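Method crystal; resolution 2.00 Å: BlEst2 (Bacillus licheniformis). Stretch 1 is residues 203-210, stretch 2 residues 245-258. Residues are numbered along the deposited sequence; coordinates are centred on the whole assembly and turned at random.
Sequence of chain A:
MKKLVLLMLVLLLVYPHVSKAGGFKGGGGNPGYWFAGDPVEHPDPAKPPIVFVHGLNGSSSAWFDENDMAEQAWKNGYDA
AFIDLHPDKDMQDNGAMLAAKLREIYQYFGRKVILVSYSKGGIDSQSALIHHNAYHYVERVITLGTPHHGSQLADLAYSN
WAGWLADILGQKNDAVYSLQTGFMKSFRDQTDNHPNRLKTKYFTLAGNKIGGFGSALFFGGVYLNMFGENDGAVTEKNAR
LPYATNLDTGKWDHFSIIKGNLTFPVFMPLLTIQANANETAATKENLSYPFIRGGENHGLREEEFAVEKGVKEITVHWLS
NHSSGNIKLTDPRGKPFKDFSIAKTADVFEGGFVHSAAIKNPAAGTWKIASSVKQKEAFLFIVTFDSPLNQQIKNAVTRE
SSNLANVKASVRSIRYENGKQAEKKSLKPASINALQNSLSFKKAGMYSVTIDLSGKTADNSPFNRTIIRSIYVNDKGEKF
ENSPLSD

Stretch 1 (203-210) FTLAGNKI
Stretch 2 245-258: TNLDTGKWDHFSII

Residues 203-210 and 245-258 of BlEst2 run side by side, burying 861 Å² (both sides summed); five of the six direct hydrogen bonds across are backbone to backbone. Phe 203 pairs with Thr 245 and Thr 204 with Asn 246 as parallel strands (CA-CA 4.7 and 4.9 Å; phi/psi near -130/140 in the first strand). Thr 204 N donates to Thr 245 O (2.9 Å), and Thr 204 O accepts from Leu 247 N (3.0 Å). On the sheet face they share, Thr 204 (chi1 p) gives its OG1 proton to Asn 246 OD1 (chi1 m; 2.7 Å), satisfying two buried polar groups.

The register then slips by one. Water 1 donates to Asp 248 O (2.8 Å), and Ala 206 N donates to water 1 (3.1 Å). Ala 206 O accepts from Gly 250 N (2.9 Å), Asn 208 N donates to Gly 250 O (3.0 Å), and Lys 209 N to Trp 252 O (3.0 Å). Gly 207 suits this close approach: a CB would lie 2.1 Å from Trp 252 O.

Leu 205 (chi1 -94°, between wells) makes apolar contacts, its CD2 3.9 Å from Trp 252 CH2 (chi1 m) and its CD1 4.0 Å from Leu 247 CD2 (chi1 t). Lys 209 (chi1 and chi2 t, chi3 91°, chi4 t) donates from NZ to water 4 (2.9 Å), and water 4 donates to Lys 251 O (2.9 Å). Asp 253 OD1 (chi1 p) accepts from Ser 256 N (2.8 Å) at the start of the 3-10 segment 256-258.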

ATOM      1  N   PHE A 203      -6.270  -1.552 -18.623  1.00 15.43           N
ATOM      2  CA  PHE A 203      -7.524  -1.424 -17.882  1.00 14.22           C
ATOM      3  C   PHE A 203      -7.194  -1.574 -16.425  1.00 17.47           C
ATOM      4  O   PHE A 203      -6.411  -2.453 -16.053  1.00 17.32           O
ATOM      5  CB  PHE A 203      -8.519  -2.523 -18.259  1.00 14.90           C
ATOM      6  CG  PHE A 203      -9.054  -2.444 -19.659  1.00 16.52           C
ATOM      7  CD1 PHE A 203      -8.334  -2.966 -20.723  1.00 18.65           C
ATOM      8  CD2 PHE A 203     -10.294  -1.861 -19.916  1.00 18.26           C
ATOM      9  CE1 PHE A 203      -8.844  -2.905 -22.026  1.00 20.56           C
ATOM     10  CE2 PHE A 203     -10.803  -1.812 -21.212  1.00 21.23           C
ATOM     11  CZ  PHE A 203     -10.074  -2.331 -22.259  1.00 19.82           C
ATOM     12  N   THR A 204      -7.813  -0.763 -15.590  1.00 14.88           N
ATOM     13  CA  THR A 204      -7.583  -0.898 -14.148  1.00 13.97           C
ATOM     14  C   THR A 204      -8.888  -1.064 -13.440  1.00 15.73           C
ATOM     15  O   THR A 204      -9.882  -0.432 -13.798  1.00 17.71           O
ATOM     16  CB  THR A 204      -6.785   0.275 -13.540  1.00 16.81           C
ATOM     17  OG1 THR A 204      -7.608   1.430 -13.506  1.00 17.65           O
ATOM     18  CG2 THR A 204      -5.450   0.561 -14.266  1.00 14.64           C
ATOM     19  N   LEU A 205      -8.886  -1.937 -12.456  1.00 11.43           N
ATOM     20  CA  LEU A 205     -10.001  -2.147 -11.542  1.00 11.25           C
ATOM     21  C   LEU A 205      -9.460  -1.782 -10.170  1.00 13.18           C
ATOM     22  O   LEU A 205      -8.276  -2.002  -9.882  1.00 11.37           O
ATOM     23  CB  LEU A 205     -10.502  -3.600 -11.524  1.00 11.18           C
ATOM     24  CG  LEU A 205     -11.672  -3.916 -12.475  1.00 16.83           C
ATOM     25  CD1 LEU A 205     -11.212  -3.843 -13.927  1.00 17.46           C
ATOM     26  CD2 LEU A 205     -12.234  -5.326 -12.189  1.00 16.03           C
ATOM     27  N   ALA A 206     -10.314  -1.204  -9.345  1.00 12.05           N
ATOM     28  CA  ALA A 206      -9.947  -0.857  -7.971  1.00 12.80           C
ATOM     29  C   ALA A 206     -11.156  -1.056  -7.089  1.00 15.24           C
ATOM     30  O   ALA A 206     -12.291  -0.921  -7.553  1.00 13.56           O
ATOM     31  CB  ALA A 206      -9.459   0.587  -7.893  1.00 14.36           C
ATOM     32  N   GLY A 207     -10.907  -1.391  -5.833  1.00 13.21           N
ATOM     33  CA  GLY A 207     -11.971  -1.567  -4.852  1.00 13.91           C
ATOM     34  C   GLY A 207     -12.061  -0.387  -3.895  1.00 17.07           C
ATOM     35  O   GLY A 207     -11.081   0.352  -3.720  1.00 15.13           O
ATOM     36  N   ASN A 208     -13.233  -0.193  -3.277  1.00 14.61           N
ATOM     37  CA  ASN A 208     -13.426   0.895  -2.298  1.00 15.51           C
ATOM     38  C   ASN A 208     -13.911   0.343  -0.960  1.00 17.70           C
ATOM     39  O   ASN A 208     -14.316   1.112  -0.101  1.00 15.74           O
ATOM     40  CB  ASN A 208     -14.421   1.937  -2.817  1.00 20.29           C
ATOM     41  CG  ASN A 208     -15.787   1.374  -3.095  1.00 26.47           C
ATOM     42  OD1 ASN A 208     -16.165   0.317  -2.608  1.00 20.39           O
ATOM     43  ND2 ASN A 208     -16.514   2.004  -3.971  1.00 32.74           N
ATOM     44  N   LYS A 209     -13.924  -0.983  -0.813  1.00 14.26           N
ATOM     45  CA  LYS A 209     -14.408  -1.601   0.416  1.00 15.98           C
ATOM     46  C   LYS A 209     -13.235  -1.874   1.357  1.00 19.84           C
ATOM     47  O   LYS A 209     -12.238  -2.437   0.933  1.00 18.50           O
ATOM     48  CB  LYS A 209     -15.183  -2.906   0.099  1.00 17.85           C
ATOM     49  CG  LYS A 209     -15.886  -3.498   1.319  1.00 35.08           C
ATOM     50  CD  LYS A 209     -17.045  -4.431   0.964  1.00 45.96           C
ATOM     51  CE  LYS A 209     -16.619  -5.873   0.829  1.00 54.29           C
ATOM     52  NZ  LYS A 209     -17.789  -6.788   0.780  1.00 67.51           N
ATOM     53  N   ILE A 210     -13.352  -1.492   2.622  1.00 17.17           N
ATOM     54  CA  ILE A 210     -12.260  -1.791   3.554  1.00 18.08           C
ATOM     55  C   ILE A 210     -12.658  -3.008   4.401  1.00 22.50           C
ATOM     56  O   ILE A 210     -13.779  -3.505   4.267  1.00 20.04           O
ATOM     57  CB  ILE A 210     -11.795  -0.556   4.368  1.00 20.80           C
ATOM     58  CG1 ILE A 210     -12.854  -0.105   5.425  1.00 21.62           C
ATOM     59  CG2 ILE A 210     -11.413   0.595   3.430  1.00 20.19           C
ATOM     60  CD1 ILE A 210     -12.190   0.674   6.681  1.00 22.39           C
ATOM     61  N   THR A 245      -8.007   2.644 -19.294  1.00 21.32           N
ATOM     62  CA  THR A 245      -9.440   2.692 -19.083  1.00 19.71           C
ATOM     63  C   THR A 245      -9.517   2.377 -17.596  1.00 22.69           C
ATOM     64  O   THR A 245      -9.207   1.267 -17.164  1.00 20.94           O
ATOM     65  CB  THR A 245     -10.193   1.669 -19.914  1.00 24.04           C
ATOM     66  OG1 THR A 245     -10.076   2.029 -21.285  1.00 24.68           O
ATOM     67  CG2 THR A 245     -11.672   1.604 -19.531  1.00 18.64           C
ATOM     68  N   ASN A 246      -9.807   3.397 -16.804  1.00 18.91           N
ATOM     69  CA  ASN A 246      -9.846   3.249 -15.359  1.00 17.29           C
ATOM     70  C   ASN A 246     -11.289   3.010 -14.965  1.00 22.05           C
ATOM     71  O   ASN A 246     -12.094   3.948 -14.910  1.00 21.94           O
ATOM     72  CB  ASN A 246      -9.243   4.493 -14.707  1.00 16.91           C
ATOM     73  CG  ASN A 246      -7.781   4.621 -15.010  1.00 29.52           C
ATOM     74  OD1 ASN A 246      -6.978   3.745 -14.674  1.00 18.63           O
ATOM     75  ND2 ASN A 246      -7.391   5.732 -15.611  1.00 19.50           N
ATOM     76  N   LEU A 247     -11.639   1.738 -14.760  1.00 18.24           N
ATOM     77  CA  LEU A 247     -13.014   1.387 -14.441  1.00 18.36           C
ATOM     78  C   LEU A 247     -13.431   1.878 -13.055  1.00 21.39           C
ATOM     79  O   LEU A 247     -12.701   1.690 -12.075  1.00 21.01           O
ATOM     80  CB  LEU A 247     -13.237  -0.133 -14.576  1.00 17.62           C
ATOM     81  CG  LEU A 247     -14.685  -0.588 -14.492  1.00 23.39           C
ATOM     82  CD1 LEU A 247     -15.486  -0.070 -15.699  1.00 24.21           C
ATOM     83  CD2 LEU A 247     -14.779  -2.120 -14.300  1.00 23.16           C
ATOM     84  N   ASP A 248     -14.608   2.494 -12.992  1.00 16.95           N
ATOM     85  CA  ASP A 248     -15.234   2.985 -11.770  1.00 16.69           C
ATOM     86  C   ASP A 248     -15.069   1.948 -10.670  1.00 18.18           C
ATOM     87  O   ASP A 248     -15.228   0.736 -10.881  1.00 13.04           O
ATOM     88  CB  ASP A 248     -16.726   3.296 -12.006  1.00 19.39           C
ATOM     89  CG  ASP A 248     -17.419   4.014 -10.856  1.00 30.62           C
ATOM     90  OD1 ASP A 248     -16.761   4.830 -10.177  1.00 32.65           O
ATOM     91  OD2 ASP A 248     -18.628   3.795 -10.668  1.00 31.60           O
ATOM     92  N   THR A 249     -14.638   2.434  -9.515  1.00 15.33           N
ATOM     93  CA  THR A 249     -14.353   1.618  -8.349  1.00 15.70           C
ATOM     94  C   THR A 249     -15.528   0.684  -8.030  1.00 20.29           C
ATOM     95  O   THR A 249     -16.686   1.081  -8.147  1.00 18.96           O
ATOM     96  CB  THR A 249     -13.960   2.576  -7.205  1.00 22.34           C
ATOM     97  OG1 THR A 249     -12.972   3.477  -7.707  1.00 29.01           O
ATOM     98  CG2 THR A 249     -13.287   1.890  -6.142  1.00 14.92           C
ATOM     99  N   GLY A 250     -15.213  -0.559  -7.700  1.00 17.33           N
ATOM    100  CA  GLY A 250     -16.217  -1.555  -7.345  1.00 17.30           C
ATOM    101  C   GLY A 250     -16.206  -1.790  -5.853  1.00 20.92           C
ATOM    102  O   GLY A 250     -15.234  -1.442  -5.180  1.00 20.57           O
ATOM    103  N   LYS A 251     -17.226  -2.476  -5.339  1.00 17.74           N
ATOM    104  CA  LYS A 251     -17.332  -2.722  -3.893  1.00 18.14           C
ATOM    105  C   LYS A 251     -16.572  -3.986  -3.512  1.00 20.46           C
ATOM    106  O   LYS A 251     -17.148  -5.002  -3.122  1.00 19.90           O
ATOM    107  CB  LYS A 251     -18.794  -2.715  -3.442  1.00 20.17           C
ATOM    108  CG  LYS A 251     -19.502  -1.408  -3.791  1.00 24.85           C
ATOM    109  CD  LYS A 251     -20.906  -1.394  -3.247  1.00 23.30           C
ATOM    110  CE  LYS A 251     -21.666  -0.152  -3.649  1.00 24.27           C
ATOM    111  NZ  LYS A 251     -21.159   1.054  -2.945  1.00 26.29           N
ATOM    112  N   TRP A 252     -15.252  -3.922  -3.714  1.00 16.24           N
ATOM    113  CA  TRP A 252     -14.343  -5.007  -3.400  1.00 15.53           C
ATOM    114  C   TRP A 252     -13.292  -4.514  -2.441  1.00 17.96           C
ATOM    115  O   TRP A 252     -12.939  -3.342  -2.454  1.00 15.80           O
ATOM    116  CB  TRP A 252     -13.641  -5.540  -4.680  1.00 13.58           C
ATOM    117  CG  TRP A 252     -14.564  -5.730  -5.850  1.00 14.59           C
ATOM    118  CD1 TRP A 252     -15.663  -6.537  -5.909  1.00 18.33           C
ATOM    119  CD2 TRP A 252     -14.508  -5.035  -7.104  1.00 14.43           C
ATOM    120  NE1 TRP A 252     -16.300  -6.391  -7.129  1.00 17.19           N
ATOM    121  CE2 TRP A 252     -15.615  -5.465  -7.877  1.00 19.06           C
ATOM    122  CE3 TRP A 252     -13.624  -4.086  -7.657  1.00 15.08           C
ATOM    123  CZ2 TRP A 252     -15.849  -4.988  -9.175  1.00 18.40           C
ATOM    124  CZ3 TRP A 252     -13.845  -3.638  -8.947  1.00 15.84           C
ATOM    125  CH2 TRP A 252     -14.959  -4.062  -9.679  1.00 16.98           C
ATOM    126  N   ASP A 253     -12.789  -5.425  -1.613  1.00 14.02           N
ATOM    127  CA  ASP A 253     -11.666  -5.115  -0.767  1.00 13.95           C
ATOM    128  C   ASP A 253     -10.499  -5.791  -1.469  1.00 18.09           C
ATOM    129  O   ASP A 253     -10.704  -6.479  -2.490  1.00 15.18           O
ATOM    130  CB  ASP A 253     -11.866  -5.559   0.703  1.00 14.95           C
ATOM    131  CG  ASP A 253     -12.112  -7.041   0.936  1.00 19.22           C
ATOM    132  OD1 ASP A 253     -11.378  -7.854   0.373  1.00 18.67           O
ATOM    133  OD2 ASP A 253     -12.973  -7.370   1.764  1.00 31.22           O
ATOM    134  N   HIS A 254      -9.287  -5.621  -0.942  1.00 14.09           N
ATOM    135  CA  HIS A 254      -8.102  -6.194  -1.580  1.00 13.05           C
ATOM    136  C   HIS A 254      -8.136  -7.718  -1.713  1.00 16.60           C
ATOM    137  O   HIS A 254      -7.511  -8.227  -2.620  1.00 14.49           O
ATOM    138  CB  HIS A 254      -6.824  -5.740  -0.862  1.00 13.27           C
ATOM    139  CG  HIS A 254      -5.638  -5.743  -1.760  1.00 16.67           C
ATOM    140  ND1 HIS A 254      -5.582  -4.925  -2.907  1.00 19.20           N
ATOM    141  CD2 HIS A 254      -4.490  -6.439  -1.660  1.00 17.58           C
ATOM    142  CE1 HIS A 254      -4.410  -5.177  -3.452  1.00 17.89           C
ATOM    143  NE2 HIS A 254      -3.735  -6.100  -2.752  1.00 18.05           N
ATOM    144  N   PHE A 255      -8.857  -8.431  -0.834  1.00 14.64           N
ATOM    145  CA  PHE A 255      -8.946  -9.891  -0.954  1.00 16.19           C
ATOM    146  C   PHE A 255     -10.070 -10.305  -1.898  1.00 17.02           C
ATOM    147  O   PHE A 255      -9.878 -11.200  -2.697  1.00 18.49           O
ATOM    148  CB  PHE A 255      -9.139 -10.575   0.420  1.00 19.35           C
ATOM    149  CG  PHE A 255      -8.072 -10.298   1.455  1.00 21.33           C
ATOM    150  CD1 PHE A 255      -6.747 -10.104   1.080  1.00 24.28           C
ATOM    151  CD2 PHE A 255      -8.378 -10.300   2.805  1.00 23.96           C
ATOM    152  CE1 PHE A 255      -5.759  -9.863   2.037  1.00 24.57           C
ATOM    153  CE2 PHE A 255      -7.383 -10.082   3.764  1.00 25.67           C
ATOM    154  CZ  PHE A 255      -6.085  -9.858   3.370  1.00 22.88           C
ATOM    155  N   SER A 256     -11.237  -9.663  -1.807  1.00 11.52           N
ATOM    156  CA  SER A 256     -12.381 -10.053  -2.622  1.00 13.72           C
ATOM    157  C   SER A 256     -12.247  -9.725  -4.139  1.00 18.02           C
ATOM    158  O   SER A 256     -12.941 -10.328  -4.961  1.00 17.57           O
ATOM    159  CB  SER A 256     -13.671  -9.473  -2.048  1.00 14.59           C
ATOM    160  OG  SER A 256     -13.787  -8.099  -2.366  1.00 16.35           O
ATOM    161  N   ILE A 257     -11.392  -8.760  -4.490  1.00 14.11           N
ATOM    162  CA  ILE A 257     -11.206  -8.302  -5.877  1.00 12.76           C
ATOM    163  C   ILE A 257     -10.663  -9.411  -6.812  1.00 17.01           C
ATOM    164  O   ILE A 257     -10.787  -9.292  -8.025  1.00 17.75           O
ATOM    165  CB  ILE A 257     -10.351  -7.004  -5.939  1.00 13.64           C
ATOM    166  CG1 ILE A 257     -10.622  -6.218  -7.252  1.00 12.66           C
ATOM    167  CG2 ILE A 257      -8.838  -7.294  -5.717  1.00 12.88           C
ATOM    168  CD1 ILE A 257      -9.940  -4.823  -7.313  1.00 14.44           C
ATOM    169  N   ILE A 258     -10.092 -10.473  -6.257  1.00 14.83           N
ATOM    170  CA  ILE A 258      -9.589 -11.583  -7.085  1.00 14.25           C
ATOM    171  C   ILE A 258     -10.500 -12.782  -7.082  1.00 16.69           C
ATOM    172  O   ILE A 258     -10.170 -13.783  -7.725  1.00 16.35           O
ATOM    173  CB  ILE A 258      -8.131 -12.000  -6.783  1.00 16.26           C
ATOM    174  CG1 ILE A 258      -7.942 -12.450  -5.318  1.00 16.34           C
ATOM    175  CG2 ILE A 258      -7.212 -10.876  -7.198  1.00 16.58           C
ATOM    176  CD1 ILE A 258      -6.688 -13.357  -5.108  1.00 23.03           C
TER
HETATM  177  O   HOH W   1     -12.933  -0.861 -10.889  1.00 16.61           O
HETATM  178  O   HOH W   2     -18.981   1.496  -6.176  1.00 41.25           O
HETATM  179  O   HOH W   3     -16.413  -7.494  -2.216  1.00 26.54           O
HETATM  180  O   HOH W   4     -19.366  -5.422  -1.223  1.00 32.05           O
HETATM  181  O   HOH W   5     -14.576  -6.042   3.529  1.00 20.53           O